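Local structure of hypothetical protein SA2161 (Staphylococcus aureus, 1Y7R) at residues A[54-57]-A[63-66]. The protein is of unknown function but probably acts as an acetyltransferase of the GNAT family, which would transfer an acetyl group from acetyl-CoA to an unidentified acceptor. The protein carries 4 engineered substitutions. Sequence-based numbering, arbitrary orientation.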
loop_
_atom_site.group_PDB
_atom_site.type_symbol
_atom_site.label_atom_id
_atom_site.label_comp_id
_atom_site.label_asym_id
_atom_site.label_seq_id
_atom_site.Cartn_x
_atom_site.Cartn_y
_atom_site.Cartn_z
ATOM N N GLY A 54 13.619 1.455 5.317
ATOM C CA GLY A 54 12.152 1.565 5.194
ATOM C C GLY A 54 11.818 2.070 3.798
ATOM O O GLY A 54 12.638 2.744 3.148
ATOM N N ARG A 55 10.624 1.728 3.307
ATOM C CA ARG A 55 10.249 2.103 1.939
ATOM C C ARG A 55 8.813 2.624 1.942
ATOM O O ARG A 55 8.041 2.326 2.863
ATOM C CB ARG A 55 10.397 0.897 0.975
ATOM C CG ARG A 55 11.810 0.295 0.983
ATOM C CD ARG A 55 11.929 -1.005 0.232
ATOM N NE ARG A 55 11.766 -0.831 -1.222
ATOM C CZ ARG A 55 10.930 -1.519 -2.004
ATOM N NH1 ARG A 55 10.143 -2.483 -1.520
ATOM N NH2 ARG A 55 10.933 -1.245 -3.309
ATOM N N VAL A 56 8.490 3.431 0.939
ATOM C CA VAL A 56 7.133 3.961 0.733
ATOM C C VAL A 56 6.697 3.708 -0.727
ATOM O O VAL A 56 7.441 3.993 -1.689
ATOM C CB VAL A 56 7.070 5.463 1.042
ATOM C CG1 VAL A 56 5.658 6.046 0.744
ATOM C CG2 VAL A 56 7.492 5.743 2.482
ATOM N N ILE A 57 5.480 3.178 -0.873
ATOM C CA ILE A 57 4.785 3.082 -2.147
ATOM C C ILE A 57 3.557 4.007 -2.071
ATOM O O ILE A 57 3.126 4.401 -0.976
ATOM C CB ILE A 57 4.382 1.626 -2.506
ATOM C CG1 ILE A 57 3.534 0.975 -1.388
ATOM C CG2 ILE A 57 5.642 0.778 -2.820
ATOM C CD1 ILE A 57 2.728 -0.245 -1.843
ATOM N N VAL A 63 -3.020 8.269 -1.463
ATOM C CA VAL A 63 -2.728 7.088 -0.650
ATOM C C VAL A 63 -1.233 6.739 -0.683
ATOM O O VAL A 63 -0.610 6.796 -1.741
ATOM C CB VAL A 63 -3.588 5.880 -1.100
ATOM C CG1 VAL A 63 -3.350 5.507 -2.596
ATOM C CG2 VAL A 63 -3.453 4.689 -0.136
ATOM N N PHE A 64 -0.699 6.378 0.482
ATOM C CA PHE A 64 0.644 5.770 0.587
ATOM C C PHE A 64 0.594 4.540 1.504
ATOM O O PHE A 64 -0.261 4.446 2.397
ATOM C CB PHE A 64 1.646 6.779 1.173
ATOM C CG PHE A 64 1.784 8.045 0.366
ATOM C CD1 PHE A 64 2.813 8.167 -0.553
ATOM C CD2 PHE A 64 0.883 9.108 0.550
ATOM C CE1 PHE A 64 2.964 9.359 -1.322
ATOM C CE2 PHE A 64 1.021 10.297 -0.186
ATOM C CZ PHE A 64 2.048 10.410 -1.151
ATOM N N GLN A 65 1.533 3.618 1.288
ATOM C CA GLN A 65 1.740 2.517 2.218
ATOM C C GLN A 65 3.217 2.479 2.566
ATOM O O GLN A 65 4.071 2.522 1.675
ATOM C CB GLN A 65 1.342 1.170 1.607
ATOM C CG GLN A 65 1.113 0.106 2.692
ATOM C CD GLN A 65 0.922 -1.293 2.149
ATOM O OE1 GLN A 65 1.299 -1.615 1.027
ATOM N NE2 GLN A 65 0.387 -2.150 2.986
ATOM N N ILE A 66 3.497 2.406 3.857
ATOM C CA ILE A 66 4.847 2.228 4.369
ATOM C C ILE A 66 5.081 0.728 4.459
ATOM O O ILE A 66 4.236 -0.008 5.017
ATOM C CB ILE A 66 4.998 2.885 5.752
ATOM C CG1 ILE A 66 4.737 4.387 5.614
ATOM C CG2 ILE A 66 6.374 2.601 6.361
ATOM C CD1 ILE A 66 4.605 5.100 6.923
#
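Ile-57 O accepts the backbone N-H of Gln-65 at 2.9 Å (Gln-65 N) and also lies 3.2 Å from Phe-64 CA, a CA-H...O contact beside the stronger bond. The return bond from Ile-57 N to Gln-65 O is 3.0 Å long, and both are close to straight. The two make Ile-57 and Gln-65 a hydrogen-bonded antiparallel pair of the hairpin 49-58/63-71. Their side chains run alongside each other on one face. With Ile-57 CG1 held between its own N and C (chi1 55°), that branch lies 3.7 Å from Gln-65 CB, and CD1 reaches Gln-65 OE1 at 3.5 Å. The second subunit meets this face: Gln-65 of the second subunit packs on Gln-65 of this chain, whose NE2 makes a weak hydrogen bond to OG of Ser-103 of the second subunit. On the opposite face of the sheet, Val-56 CG1 approaches the Phe-64 ring obliquely, 3.8 Å from CD1, while Val-56 and Ile-66, a non-hydrogen-bonded pair, both pack on Ile-88 of helix 80-95. Polar backbone pairing thus joins two neighbouring inner strands of the GNAT sheet, with an apolar face turned to the helix and a mixed face, the Gln-65 side-chain amide included, contributing to the dimer interface.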